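Local coordinates for protein transcriptional regulator (Vibrio virus VP882, PDB 7DWM) that binds the small signalling molecule 3,5-dimethylpyrazin-2-ol through a PAS domain and, as a LuxR-type regulator, probably binds DNA to control transcription, at residues Ser35-Ala40 with Asp60-Cys65; Leu91-His94 with Gly99-Val102. All blocks are in the same frame, centred on the assembly; numbering follows the deposited sequence.

Interaction 1. Residues Ser35-Ala40 with Asp60-Cys65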
# COMPACT_ATOMS: atom_id res chain seq x y z
N SER A 35 -0.31 24.23 11.04
CA SER A 35 -1.05 22.99 11.27
C SER A 35 -2.46 23.23 11.79
O SER A 35 -3.03 22.39 12.50
CB SER A 35 -0.29 22.06 12.23
OG SER A 35 -1.18 21.13 12.84
N VAL A 36 -3.05 24.38 11.47
CA VAL A 36 -4.41 24.70 11.86
C VAL A 36 -5.38 24.29 10.76
O VAL A 36 -5.14 24.58 9.58
CB VAL A 36 -4.54 26.20 12.20
CG1 VAL A 36 -5.82 26.47 12.94
CG2 VAL A 36 -3.35 26.65 13.03
N PHE A 37 -6.47 23.62 11.13
CA PHE A 37 -7.43 23.09 10.17
C PHE A 37 -8.03 24.20 9.31
O PHE A 37 -8.43 25.24 9.84
CB PHE A 37 -8.55 22.36 10.91
CG PHE A 37 -8.24 20.95 11.29
CD1 PHE A 37 -9.02 20.28 12.22
CD2 PHE A 37 -7.17 20.28 10.72
CE1 PHE A 37 -8.74 18.97 12.57
CE2 PHE A 37 -6.89 18.97 11.07
CZ PHE A 37 -7.67 18.32 12.00
N ILE A 38 -8.10 23.99 8.00
CA ILE A 38 -8.93 24.84 7.16
C ILE A 38 -10.24 24.14 6.79
O ILE A 38 -11.29 24.77 6.76
CB ILE A 38 -8.18 25.34 5.90
CG1 ILE A 38 -7.01 26.28 6.26
CG2 ILE A 38 -9.17 26.05 4.95
CD1 ILE A 38 -5.71 25.66 6.45
N TYR A 39 -10.18 22.84 6.51
CA TYR A 39 -11.41 22.08 6.34
C TYR A 39 -11.12 20.60 6.58
O TYR A 39 -10.00 20.14 6.41
CB TYR A 39 -12.02 22.25 4.95
CG TYR A 39 -13.29 21.44 4.78
CD1 TYR A 39 -13.29 20.28 4.01
CD2 TYR A 39 -14.47 21.82 5.41
CE1 TYR A 39 -14.45 19.51 3.87
CE2 TYR A 39 -15.62 21.07 5.28
CZ TYR A 39 -15.61 19.92 4.50
OH TYR A 39 -16.77 19.19 4.36
N ALA A 40 -12.17 19.88 6.99
CA ALA A 40 -12.15 18.43 7.09
C ALA A 40 -13.57 17.95 6.85
O ALA A 40 -14.51 18.50 7.43
CB ALA A 40 -11.64 17.97 8.46
N ASP A 60 -4.39 20.02 16.09
CA ASP A 60 -4.76 18.61 16.15
C ASP A 60 -5.22 18.19 17.54
O ASP A 60 -5.86 17.14 17.68
CB ASP A 60 -3.61 17.74 15.67
CG ASP A 60 -3.59 17.59 14.16
OD1 ASP A 60 -4.64 17.21 13.60
OD2 ASP A 60 -2.54 17.86 13.54
N ALA A 61 -4.93 18.99 18.57
CA ALA A 61 -5.43 18.74 19.91
C ALA A 61 -6.91 19.09 19.90
O ALA A 61 -7.36 20.12 20.42
CB ALA A 61 -4.67 19.55 20.95
N ASP A 62 -7.68 18.20 19.30
CA ASP A 62 -9.09 18.45 19.04
C ASP A 62 -9.90 18.13 20.29
O ASP A 62 -9.36 17.92 21.38
CB ASP A 62 -9.56 17.61 17.85
CG ASP A 62 -9.25 18.26 16.51
OD1 ASP A 62 -10.19 18.86 15.94
OD2 ASP A 62 -8.10 18.17 16.03
N MET A 63 -11.22 18.10 20.11
CA MET A 63 -12.18 17.78 21.16
C MET A 63 -12.47 16.28 21.06
O MET A 63 -12.43 15.70 19.97
CB MET A 63 -13.49 18.56 20.96
CG MET A 63 -13.45 20.06 20.71
SD MET A 63 -13.89 21.18 22.05
CE MET A 63 -15.54 21.56 21.44
N ASP A 64 -12.67 15.63 22.21
CA ASP A 64 -13.39 14.35 22.28
C ASP A 64 -12.72 13.18 21.55
O ASP A 64 -13.40 12.29 21.02
CB ASP A 64 -14.81 14.55 21.73
CG ASP A 64 -15.72 15.34 22.68
OD1 ASP A 64 -15.22 16.23 23.38
OD2 ASP A 64 -16.94 15.07 22.72
N CYS A 65 -11.38 13.10 21.62
CA CYS A 65 -10.76 11.87 21.12
C CYS A 65 -9.30 11.83 21.50
O CYS A 65 -8.65 12.87 21.65
CB CYS A 65 -10.89 11.73 19.59
SG CYS A 65 -10.32 10.12 19.02
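Phe37 reaches from its strand toward two aspartates, Asp60 and Asp62, in the loop before helix 71-80 of the PAS fold; Asp60 belongs to the ligand pocket. From CB the side chain sets off with CG beside the backbone N and anti to the carbonyl carbon (chi1 -83°), which points the ring at the 60-65 loop. CG and CB stay back from the loop. CD1 only skims Asp62, while CE1, one bond further, lies 3.6 Å from Asp62 OD2 and almost as near its OD1, so both carboxylate oxygens bear on this corner of the ring. At the far end CZ meets the other acid, 3.6 Å from Asp60 OD1, with CE2 slightly more distant.

The two carboxylates are turned differently: that of Asp60 stands nearly perpendicular to the ring (86°), that of Asp62 is inclined at 39°. The acidic oxygens approach the ring obliquely, at van der Waals range. The charge of Asp60 is met by a salt bridge from Lys31, and Asp60 also touches the bound pyrazinol; Phe44 adds a ring almost perpendicular to Phe37. Two residues before Phe37, Ser35 also points toward the loop, its OG ending 3.6 Å from Asp60 OD2.

Interaction 2. Residues Leu91-His94 with Gly99-Val102. With A1U (3,5-dimethylpyrazin-2-ol), chain C.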
# COMPACT_ATOMS: atom_id res chain seq x y z
N LEU A 91 1.22 5.75 9.41
CA LEU A 91 0.47 4.71 10.09
C LEU A 91 -0.01 5.27 11.42
O LEU A 91 0.80 5.54 12.32
CB LEU A 91 1.33 3.47 10.30
CG LEU A 91 0.79 2.34 11.19
CD1 LEU A 91 -0.48 1.73 10.61
CD2 LEU A 91 1.85 1.27 11.41
N ASP A 92 -1.31 5.47 11.55
CA ASP A 92 -1.94 6.00 12.75
C ASP A 92 -2.82 4.91 13.34
O ASP A 92 -3.90 4.62 12.81
CB ASP A 92 -2.75 7.25 12.40
CG ASP A 92 -1.98 8.55 12.60
OD1 ASP A 92 -1.67 8.93 13.74
OD2 ASP A 92 -1.68 9.23 11.62
N VAL A 93 -2.36 4.30 14.42
CA VAL A 93 -3.16 3.31 15.14
C VAL A 93 -3.66 3.98 16.41
O VAL A 93 -2.86 4.36 17.28
CB VAL A 93 -2.36 2.04 15.43
CG1 VAL A 93 -3.23 1.04 16.16
CG2 VAL A 93 -1.84 1.44 14.13
N HIS A 94 -4.98 4.13 16.51
CA HIS A 94 -5.54 4.99 17.55
C HIS A 94 -6.87 4.44 18.03
O HIS A 94 -7.60 3.81 17.26
CB HIS A 94 -5.74 6.42 17.05
CG HIS A 94 -4.47 7.19 16.87
ND1 HIS A 94 -3.76 7.72 17.92
CD2 HIS A 94 -3.78 7.51 15.75
CE1 HIS A 94 -2.69 8.34 17.46
NE2 HIS A 94 -2.68 8.23 16.15
N GLY A 99 -13.82 2.98 18.54
CA GLY A 99 -12.96 1.84 18.77
C GLY A 99 -11.57 2.04 18.19
O GLY A 99 -11.26 3.03 17.52
N TRP A 100 -10.70 1.08 18.49
CA TRP A 100 -9.35 1.10 17.95
C TRP A 100 -9.38 0.81 16.45
O TRP A 100 -10.08 -0.09 15.99
CB TRP A 100 -8.47 0.07 18.66
CG TRP A 100 -7.94 0.54 19.97
CD1 TRP A 100 -8.57 0.49 21.18
CD2 TRP A 100 -6.65 1.12 20.22
NE1 TRP A 100 -7.77 1.01 22.16
CE2 TRP A 100 -6.58 1.40 21.60
CE3 TRP A 100 -5.55 1.44 19.42
CZ2 TRP A 100 -5.46 1.98 22.19
CZ3 TRP A 100 -4.44 2.01 20.00
CH2 TRP A 100 -4.40 2.28 21.38
N ARG A 101 -8.61 1.59 15.69
CA ARG A 101 -8.49 1.36 14.26
C ARG A 101 -7.05 1.60 13.83
O ARG A 101 -6.27 2.31 14.48
CB ARG A 101 -9.43 2.27 13.44
CG ARG A 101 -10.91 2.16 13.78
CD ARG A 101 -11.49 0.79 13.45
NE ARG A 101 -11.90 0.66 12.06
CZ ARG A 101 -12.75 -0.26 11.61
NH1 ARG A 101 -13.29 -1.13 12.46
NH2 ARG A 101 -13.07 -0.31 10.33
N VAL A 102 -6.73 0.98 12.69
CA VAL A 102 -5.43 1.07 12.04
C VAL A 102 -5.65 1.88 10.77
O VAL A 102 -6.13 1.35 9.76
CB VAL A 102 -4.86 -0.32 11.72
CG1 VAL A 102 -3.48 -0.20 11.08
CG2 VAL A 102 -4.81 -1.19 12.97
CAB A1U C . -3.76 11.63 12.45
CAC A1U C . -5.13 11.98 12.52
CAE A1U C . -4.64 13.97 11.37
CAF A1U C . -3.30 13.54 11.36
CAG A1U C . -6.10 11.05 13.19
CAH A1U C . -5.09 15.27 10.77
NAA A1U C . -2.81 12.41 11.87
NAD A1U C . -5.54 13.16 11.97
OAI A1U C . -2.40 14.42 10.73
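Val93 and Val102 face each other as a non-hydrogen-bonded pair in an antiparallel beta hairpin, their side chains side by side and pointing the same way. CG2 of Val93 touches CG1 of Val102 at 3.8 Å. That same CG1 also receives CD1 of Leu91 at 3.6 Å, so this methyl bridges Leu91 and Val93. The other branch of Val93, CG1, lies anti to the backbone N (chi1 -179°) and is thereby carried toward Trp100, where it meets CE3 at 4.0 Å. The indole crosses Val93 at about a right angle, and its CE3 also comes near the carbonyl carbon of His94.

Next along the hairpin is the hydrogen-bonded pair His94-Arg101. His94 N donates to Arg101 O at 3.0 Å, and Arg101 N returns a bond to His94 O at 2.9 Å. Each carbonyl also takes a CA-H...O contact: Val93 CA approaches Arg101 O, and Trp100 CA approaches His94 O, each at 3.3 Å.

The polar side groups project from the opposite face to the valines. His94 NE2 donates to Asp92 OD1, whose exact place is less sure, and its ND1 bonds Gln232. Asp92 brings OD2 to 3.3 Å from CAB of the bound pyrazinol. The guanidinium of Arg101 turns away to a salt bridge with Asp126.

The strands, 166° apart in direction, lie inside the sheet, with 233-236 bordering 88-96 and 119-126 bordering 99-110; Leu91 packs on Ala137, in helix 127-139 of the second subunit.

In the fold
Interaction 1 precedes interaction 2 along the chain, and all four segments lie within the PAS fold. Their centres are about 17 Å apart and their nearest atoms about 6 Å apart, with no direct touch. Both reach the same antiparallel sheet, at different places: residues 35-40 include strand 37-40 at one edge of the sheet within the chain, whereas 91-94 and 99-102 form a hairpin beyond strands 28-32 and 119-126. The bound 3,5-dimethylpyrazin-2-ol connects them, since the 60-65 loop of interaction 1 supplies Asp60 and the 91-94 strand of interaction 2 supplies Asp92. The pocket is thus built from parts well separated in sequence, and interaction 2 also borders the second subunit.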